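Extracellular ligand-binding receptor (Rhodopseudomonas palustris, PDB 3SG0) probably serves as a periplasmic solute-binding protein of the leucine-binding family that captures aromatic acids such as benzoylformate for transport. Local coordinates at residues Gln25-Ser37 with Leu84-Leu98. Numbering follows the deposited sequence.
With 173 (benzoyl-formic acid), chain B.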
ATOM      1  N   GLN A  25      13.155 -17.966  27.960  1.00 45.50           N
ATOM      2  CA  GLN A  25      12.053 -17.999  27.003  1.00 43.83           C
ATOM      3  C   GLN A  25      12.213 -16.917  25.938  1.00 39.92           C
ATOM      4  O   GLN A  25      12.690 -15.817  26.223  1.00 41.39           O
ATOM      5  CB  GLN A  25      10.722 -17.847  27.724  1.00 44.52           C
ATOM      6  N   ALA A  26      11.811 -17.234  24.711  1.00 33.49           N
ATOM      7  CA  ALA A  26      11.896 -16.279  23.610  1.00 29.01           C
ATOM      8  C   ALA A  26      11.018 -15.060  23.867  1.00 24.71           C
ATOM      9  O   ALA A  26       9.917 -15.180  24.403  1.00 25.30           O
ATOM     10  CB  ALA A  26      11.500 -16.945  22.295  1.00 28.87           C
ATOM     11  N   GLU A  27      11.523 -13.888  23.492  1.00 21.09           N
ATOM     12  CA  GLU A  27      10.733 -12.665  23.500  1.00 19.00           C
ATOM     13  C   GLU A  27       9.850 -12.709  22.262  1.00 13.27           C
ATOM     14  O   GLU A  27       9.920 -13.668  21.500  1.00 16.65           O
ATOM     15  CB  GLU A  27      11.646 -11.439  23.460  1.00 24.75           C
ATOM     16  CG  GLU A  27      12.300 -11.159  22.103  1.00 25.61           C
ATOM     17  CD  GLU A  27      13.634 -11.862  21.900  1.00 29.13           C
ATOM     18  OE1 GLU A  27      14.470 -11.331  21.136  1.00 24.54           O
ATOM     19  OE2 GLU A  27      13.850 -12.941  22.490  1.00 32.95           O
ATOM     20  N   ILE A  28       9.030 -11.683  22.053  1.00 12.47           N
ATOM     21  CA  ILE A  28       8.235 -11.600  20.832  1.00 11.50           C
ATOM     22  C   ILE A  28       9.154 -11.193  19.685  1.00 11.96           C
ATOM     23  O   ILE A  28       9.978 -10.288  19.832  1.00 13.10           O
ATOM     24  CB  ILE A  28       7.089 -10.598  20.991  1.00 11.16           C
ATOM     25  CG1 ILE A  28       6.125 -11.082  22.079  1.00 13.22           C
ATOM     26  CG2 ILE A  28       6.361 -10.418  19.674  1.00 12.05           C
ATOM     27  CD1 ILE A  28       5.073 -10.067  22.475  1.00 14.83           C
ATOM     28  N   LYS A  29       9.022 -11.867  18.547  1.00 10.59           N
ATOM     29  CA  LYS A  29       9.887 -11.598  17.398  1.00 10.56           C
ATOM     30  C   LYS A  29       9.057 -11.300  16.172  1.00 10.02           C
ATOM     31  O   LYS A  29       8.119 -12.035  15.852  1.00 11.10           O
ATOM     32  CB  LYS A  29      10.795 -12.791  17.128  1.00 13.26           C
ATOM     33  CG  LYS A  29      11.768 -13.099  18.248  1.00 13.57           C
ATOM     34  CD  LYS A  29      12.618 -14.297  17.885  1.00 20.45           C
ATOM     35  CE  LYS A  29      13.706 -14.539  18.912  1.00 26.50           C
ATOM     36  NZ  LYS A  29      14.671 -15.570  18.433  1.00 32.49           N
ATOM     37  N   ILE A  30       9.384 -10.204  15.500  1.00  9.68           N
ATOM     38  CA  ILE A  30       8.641  -9.755  14.332  1.00  9.45           C
ATOM     39  C   ILE A  30       9.618  -9.692  13.168  1.00  8.68           C
ATOM     40  O   ILE A  30      10.653  -9.014  13.263  1.00 10.28           O
ATOM     41  CB  ILE A  30       8.062  -8.346  14.553  1.00 10.06           C
ATOM     42  CG1 ILE A  30       7.214  -8.274  15.828  1.00 11.62           C
ATOM     43  CG2 ILE A  30       7.291  -7.883  13.327  1.00 10.85           C
ATOM     44  CD1 ILE A  30       5.944  -9.064  15.788  1.00 12.49           C
ATOM     45  N   GLY A  31       9.326 -10.402  12.085  1.00  8.64           N
ATOM     46  CA  GLY A  31      10.161 -10.357  10.896  1.00  9.28           C
ATOM     47  C   GLY A  31       9.562  -9.439   9.859  1.00  9.27           C
ATOM     48  O   GLY A  31       8.345  -9.439   9.672  1.00 10.81           O
ATOM     49  N   ILE A  32      10.400  -8.670   9.171  1.00  8.45           N
ATOM     50  CA  ILE A  32       9.928  -7.737   8.159  1.00  9.00           C
ATOM     51  C   ILE A  32      10.794  -7.868   6.913  1.00  8.51           C
ATOM     52  O   ILE A  32      12.023  -7.870   7.008  1.00  9.49           O
ATOM     53  CB  ILE A  32      10.006  -6.275   8.660  1.00  9.16           C
ATOM     54  CG1 ILE A  32       9.403  -6.134  10.061  1.00  9.77           C
ATOM     55  CG2 ILE A  32       9.305  -5.346   7.684  1.00 10.75           C
ATOM     56  CD1 ILE A  32       9.696  -4.784  10.717  1.00 11.52           C
ATOM     57  N   THR A  33      10.162  -8.005   5.755  1.00  7.86           N
ATOM     58  CA  THR A  33      10.859  -7.896   4.480  1.00  8.16           C
ATOM     59  C   THR A  33      10.231  -6.748   3.716  1.00  7.93           C
ATOM     60  O   THR A  33       9.002  -6.638   3.626  1.00  8.39           O
ATOM     61  CB  THR A  33      10.848  -9.232   3.694  1.00  9.21           C
ATOM     62  OG1 THR A  33      11.653  -9.109   2.510  1.00  9.20           O
ATOM     63  CG2 THR A  33       9.441  -9.690   3.330  1.00 10.43           C
HETATM   64  N   MSE A  34      11.077  -5.855   3.205  1.00  8.54           N
HETATM   65  CA  MSE A  34      10.590  -4.673   2.504  1.00  8.33           C
HETATM   66  C   MSE A  34      11.487  -4.361   1.326  1.00  7.68           C
HETATM   67  O   MSE A  34      12.658  -4.764   1.293  1.00  8.28           O
HETATM   68  CB  MSE A  34      10.523  -3.464   3.435  1.00  8.79           C
HETATM   69  CG  MSE A  34      11.873  -3.019   3.978  1.00 10.48           C
HETATM   70 SE   MSE A  34      12.348  -3.804   5.726  0.50 16.84          SE
HETATM   71  CE  MSE A  34      11.117  -2.738   6.799  1.00 24.39           C
ATOM     72  N   SER A  35      10.931  -3.642   0.360  1.00  7.91           N
ATOM     73  CA  SER A  35      11.654  -3.323  -0.866  1.00  8.42           C
ATOM     74  C   SER A  35      12.420  -2.014  -0.700  1.00  8.51           C
ATOM     75  O   SER A  35      12.040  -0.980  -1.226  1.00  9.18           O
ATOM     76  CB  SER A  35      10.686  -3.251  -2.051  1.00  8.66           C
ATOM     77  OG  SER A  35       9.911  -4.443  -2.162  1.00  9.51           O
ATOM     78  N   ALA A  36      13.486  -2.067   0.090  1.00  8.50           N
ATOM     79  CA  ALA A  36      14.264  -0.875   0.419  1.00  9.72           C
ATOM     80  C   ALA A  36      15.191  -0.433  -0.709  1.00 10.38           C
ATOM     81  O   ALA A  36      15.697   0.686  -0.691  1.00 14.15           O
ATOM     82  CB  ALA A  36      15.042  -1.087   1.715  1.00 11.74           C
ATOM     83  N   SER A  37      15.408  -1.303  -1.686  1.00  9.17           N
ATOM     84  CA  SER A  37      16.144  -0.966  -2.897  1.00  9.38           C
ATOM     85  C   SER A  37      15.376  -1.559  -4.076  1.00  9.56           C
ATOM     86  O   SER A  37      14.394  -2.286  -3.886  1.00  9.55           O
ATOM     87  CB  SER A  37      17.582  -1.486  -2.844  1.00 10.21           C
ATOM     88  OG  SER A  37      17.618  -2.879  -2.609  1.00 10.29           O
ATOM     89  N   LEU A  84      13.454 -15.860   8.116  1.00 12.19           N
ATOM     90  CA  LEU A  84      12.792 -15.308   9.293  1.00 13.61           C
ATOM     91  C   LEU A  84      11.892 -16.342   9.975  1.00 13.92           C
ATOM     92  O   LEU A  84      11.826 -16.409  11.211  1.00 14.91           O
ATOM     93  CB  LEU A  84      11.996 -14.058   8.913  1.00 12.31           C
ATOM     94  CG  LEU A  84      12.853 -12.874   8.445  1.00 11.82           C
ATOM     95  CD1 LEU A  84      11.996 -11.835   7.734  1.00 12.61           C
ATOM     96  CD2 LEU A  84      13.571 -12.251   9.628  1.00 14.05           C
ATOM     97  N   LEU A  85      11.208 -17.153   9.177  1.00 12.90           N
ATOM     98  CA  LEU A  85      10.278 -18.143   9.713  1.00 14.91           C
ATOM     99  C   LEU A  85      11.019 -19.362  10.260  1.00 16.93           C
ATOM    100  O   LEU A  85      10.755 -19.814  11.380  1.00 18.38           O
ATOM    101  CB  LEU A  85       9.249 -18.554   8.645  1.00 15.58           C
ATOM    102  CG  LEU A  85       8.306 -17.461   8.137  1.00 14.32           C
ATOM    103  CD1 LEU A  85       7.637 -17.863   6.826  1.00 15.24           C
ATOM    104  CD2 LEU A  85       7.262 -17.101   9.194  1.00 15.24           C
ATOM    105  N   SER A  86      11.961 -19.891   9.487  1.00 17.13           N
ATOM    106  CA  SER A  86      12.594 -21.156   9.848  1.00 20.56           C
ATOM    107  C   SER A  86      13.764 -20.985  10.808  1.00 18.10           C
ATOM    108  O   SER A  86      14.020 -21.863  11.638  1.00 23.09           O
ATOM    109  CB  SER A  86      13.038 -21.921   8.595  1.00 23.90           C
ATOM    110  OG  SER A  86      14.244 -21.399   8.072  1.00 24.25           O
ATOM    111  N   GLU A  87      14.478 -19.871  10.702  1.00 20.99           N
ATOM    112  CA  GLU A  87      15.646 -19.632  11.542  1.00 20.53           C
ATOM    113  C   GLU A  87      15.339 -18.813  12.797  1.00 20.62           C
ATOM    114  O   GLU A  87      15.688 -19.213  13.907  1.00 23.26           O
ATOM    115  CB  GLU A  87      16.784 -18.988  10.739  1.00 27.58           C
ATOM    116  CG  GLU A  87      17.323 -19.869   9.616  1.00 32.10           C
ATOM    117  CD  GLU A  87      18.451 -19.213   8.836  1.00 40.97           C
ATOM    118  OE1 GLU A  87      19.046 -18.239   9.345  1.00 41.18           O
ATOM    119  OE2 GLU A  87      18.740 -19.671   7.709  1.00 46.44           O
ATOM    120  N   GLU A  88      14.675 -17.676  12.626  1.00 17.44           N
ATOM    121  CA  GLU A  88      14.353 -16.816  13.760  0.55 18.43           C
ATOM    122  C   GLU A  88      13.032 -17.208  14.423  1.00 16.16           C
ATOM    123  O   GLU A  88      12.752 -16.803  15.548  1.00 17.76           O
ATOM    124  CB  GLU A  88      14.316 -15.344  13.334  0.55 19.92           C
ATOM    125  CG  GLU A  88      15.631 -14.823  12.769  0.55 22.38           C
ATOM    126  CD  GLU A  88      16.754 -14.803  13.797  0.55 27.82           C
ATOM    127  OE1 GLU A  88      16.480 -15.014  14.998  0.55 27.66           O
ATOM    128  OE2 GLU A  88      17.915 -14.576  13.397  0.55 31.35           O
ATOM    129  N   LYS A  89      12.226 -18.005  13.726  1.00 14.58           N
ATOM    130  CA  LYS A  89      10.928 -18.444  14.243  1.00 14.07           C
ATOM    131  C   LYS A  89      10.064 -17.265  14.688  1.00 12.71           C
ATOM    132  O   LYS A  89       9.475 -17.260  15.770  1.00 13.23           O
ATOM    133  CB  LYS A  89      11.115 -19.475  15.357  1.00 17.53           C
ATOM    134  CG  LYS A  89      11.803 -20.732  14.837  1.00 23.12           C
ATOM    135  CD  LYS A  89      12.015 -21.794  15.897  1.00 29.63           C
ATOM    136  CE  LYS A  89      12.707 -23.007  15.285  1.00 35.55           C
ATOM    137  NZ  LYS A  89      13.047 -24.048  16.295  1.00 42.17           N
ATOM    138  N   VAL A  90       9.985 -16.259  13.828  1.00 11.05           N
ATOM    139  CA  VAL A  90       9.243 -15.061  14.172  1.00  9.93           C
ATOM    140  C   VAL A  90       7.770 -15.360  14.425  1.00  9.69           C
ATOM    141  O   VAL A  90       7.177 -16.266  13.827  1.00 11.42           O
ATOM    142  CB  VAL A  90       9.387 -13.962  13.102  1.00  9.86           C
ATOM    143  CG1 VAL A  90      10.839 -13.541  12.972  1.00 10.97           C
ATOM    144  CG2 VAL A  90       8.838 -14.416  11.754  1.00 11.46           C
ATOM    145  N   ASP A  91       7.181 -14.586  15.325  1.00  9.73           N
ATOM    146  CA  ASP A  91       5.773 -14.745  15.648  1.00  9.06           C
ATOM    147  C   ASP A  91       4.850 -14.157  14.597  1.00  8.92           C
ATOM    148  O   ASP A  91       3.721 -14.628  14.428  1.00  9.26           O
ATOM    149  CB  ASP A  91       5.491 -14.114  17.004  1.00 10.52           C
ATOM    150  CG  ASP A  91       6.271 -14.779  18.104  1.00 10.96           C
ATOM    151  OD1 ASP A  91       6.034 -15.979  18.338  1.00 11.10           O
ATOM    152  OD2 ASP A  91       7.143 -14.122  18.721  1.00 11.55           O
ATOM    153  N   VAL A  92       5.328 -13.118  13.914  1.00  8.90           N
ATOM    154  CA  VAL A  92       4.586 -12.449  12.858  1.00  8.58           C
ATOM    155  C   VAL A  92       5.569 -12.073  11.759  1.00  7.90           C
ATOM    156  O   VAL A  92       6.694 -11.661  12.056  1.00  9.05           O
ATOM    157  CB  VAL A  92       3.914 -11.154  13.369  1.00  9.12           C
ATOM    158  CG1 VAL A  92       3.160 -10.448  12.249  1.00 10.02           C
ATOM    159  CG2 VAL A  92       2.980 -11.451  14.538  1.00 11.01           C
ATOM    160  N   LEU A  93       5.147 -12.208  10.504  1.00  8.01           N
ATOM    161  CA  LEU A  93       5.919 -11.744   9.355  1.00  8.08           C
ATOM    162  C   LEU A  93       5.203 -10.551   8.768  1.00  7.97           C
ATOM    163  O   LEU A  93       3.978 -10.542   8.708  1.00  8.42           O
ATOM    164  CB  LEU A  93       5.997 -12.848   8.309  1.00 10.16           C
ATOM    165  CG  LEU A  93       6.825 -12.597   7.052  1.00 12.71           C
ATOM    166  CD1 LEU A  93       8.269 -12.194   7.373  1.00 13.90           C
ATOM    167  CD2 LEU A  93       6.799 -13.826   6.151  1.00 13.55           C
ATOM    168  N   ILE A  94       5.960  -9.547   8.344  1.00  8.00           N
ATOM    169  CA  ILE A  94       5.408  -8.356   7.721  1.00  7.87           C
ATOM    170  C   ILE A  94       6.114  -8.132   6.389  1.00  8.17           C
ATOM    171  O   ILE A  94       7.346  -8.197   6.320  1.00  9.25           O
ATOM    172  CB  ILE A  94       5.578  -7.125   8.637  1.00  7.81           C
ATOM    173  CG1 ILE A  94       4.923  -7.390  10.005  1.00  8.98           C
ATOM    174  CG2 ILE A  94       5.035  -5.882   7.959  1.00  8.36           C
ATOM    175  CD1 ILE A  94       4.980  -6.213  10.965  1.00  9.77           C
ATOM    176  N   GLY A  95       5.347  -7.903   5.331  1.00  8.08           N
ATOM    177  CA  GLY A  95       5.913  -7.571   4.031  1.00  8.36           C
ATOM    178  C   GLY A  95       5.158  -8.204   2.877  1.00  7.26           C
ATOM    179  O   GLY A  95       4.117  -8.845   3.069  1.00  8.07           O
ATOM    180  N   SER A  96       5.624  -7.994   1.649  1.00  7.61           N
ATOM    181  CA  SER A  96       6.635  -7.008   1.321  1.00  7.34           C
ATOM    182  C   SER A  96       5.934  -5.678   1.018  1.00  7.55           C
ATOM    183  O   SER A  96       4.797  -5.442   1.448  1.00  8.13           O
ATOM    184  CB  SER A  96       7.451  -7.517   0.129  1.00  8.45           C
ATOM    185  OG  SER A  96       8.463  -6.600  -0.263  1.00  9.13           O
ATOM    186  N   SER A  97       6.627  -4.815   0.280  1.00  7.60           N
ATOM    187  CA  SER A  97       6.139  -3.486  -0.066  1.00  7.80           C
ATOM    188  C   SER A  97       5.298  -3.464  -1.330  1.00  7.38           C
ATOM    189  O   SER A  97       4.507  -2.539  -1.528  1.00  7.74           O
ATOM    190  CB  SER A  97       7.325  -2.560  -0.313  1.00  7.72           C
ATOM    191  OG  SER A  97       8.269  -2.588   0.744  1.00  7.84           O
ATOM    192  N   LEU A  98       5.527  -4.443  -2.202  1.00  7.24           N
ATOM    193  CA  LEU A  98       4.940  -4.466  -3.541  1.00  7.48           C
ATOM    194  C   LEU A  98       4.138  -5.734  -3.732  1.00  7.19           C
ATOM    195  O   LEU A  98       4.428  -6.760  -3.112  1.00  8.09           O
ATOM    196  CB  LEU A  98       6.019  -4.426  -4.626  1.00  8.04           C
ATOM    197  CG  LEU A  98       7.185  -3.462  -4.446  1.00  8.41           C
ATOM    198  CD1 LEU A  98       8.130  -3.536  -5.650  1.00 10.45           C
ATOM    199  CD2 LEU A  98       6.695  -2.046  -4.225  1.00  9.88           C
TER
HETATM  200  O1B 173 B 384       1.176  -3.088  -4.259  1.00  9.35           O
HETATM  201  C1  173 B 384       2.040  -2.604  -4.940  1.00 11.26           C
HETATM  202  O1A 173 B 384       2.748  -3.321  -5.898  1.00 10.35           O
HETATM  203  C2  173 B 384       2.248  -1.113  -4.960  1.00 11.86           C
HETATM  204  O2  173 B 384       2.907  -0.604  -5.816  1.00 15.69           O
HETATM  205  C1G 173 B 384       1.651  -0.326  -3.835  1.00 11.71           C
HETATM  206  C2D 173 B 384       1.809  -0.836  -2.407  1.00 10.89           C
HETATM  207  C2E 173 B 384       1.189  -0.066  -1.259  1.00  9.81           C
HETATM  208  C3  173 B 384       0.400   1.207  -1.556  1.00 11.76           C
HETATM  209  C1E 173 B 384       0.254   1.695  -3.010  1.00 11.97           C
HETATM  210  C1D 173 B 384       0.882   0.940  -4.163  1.00 13.63           C
HETATM  211  O   HOH W   1       9.305 -15.497  19.671  1.00 14.94           O
HETATM  212  O   HOH W   2      13.348 -17.938  18.561  1.00 24.30           O
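Asp91 and Lys29 grip each other twice where strands 28-34 and 92-94 start to pair. With CG anti to its carbonyl carbon (chi1 -62°), Asp91 reaches across to the backbone of the neighbouring strand, where OD2 accepts the Lys29 N-H at 2.9 Å on its anti side, slightly out of the carboxylate plane, while Asp91 N returns a bond to Lys29 O. A water joins the same OD2 to Glu27 O, and OD1 receives the amide of Gly332. With an alanine at Asp91, the Lys29 and Gly332 amides and the bridging water would probably lose an acceptor. The extended Lys29 chain crosses Glu88 at about a right angle; in one of two Glu88 conformers NZ lies 3.9 Å from OE1, a long, at most partial salt bridge, and a water accepting from NZ links it to Glu88 O.

The parallel ladder follows, Gly31 N bonding Val92 O and Gly31 O receiving Ile94 N. On one face Ile30 lies alongside Val92, its CD1 3.8 Å from Val92 CB, and its CG2 meets Ile94 CD1 at 3.7 Å; helix 306-328 covers Ile30 and Ile94. On the other face Leu84 CD1, 3.9 Å from Gly31 CA, and Val90 CG1 cover the glycine so closely that even a CB would be tight against both.

Past Thr33 the pairing changes character. Ser97 OG accepts the Ser35 N-H almost straight (2.9 Å, 176°) and bonds Gln47, whereas Thr33, Ser35 and Ser96 all direct hydroxyls to Asp70. Leu98 follows, its CA 3.4 Å from O1A of benzoylformate. This central pair illustrates a rule of parallel alpha/beta lobes, that ligands bind at the strands' C-terminal ends: an apolar, backbone-bonded middle gives way to hydroxyls whose shared partners probably help set the pocket loop.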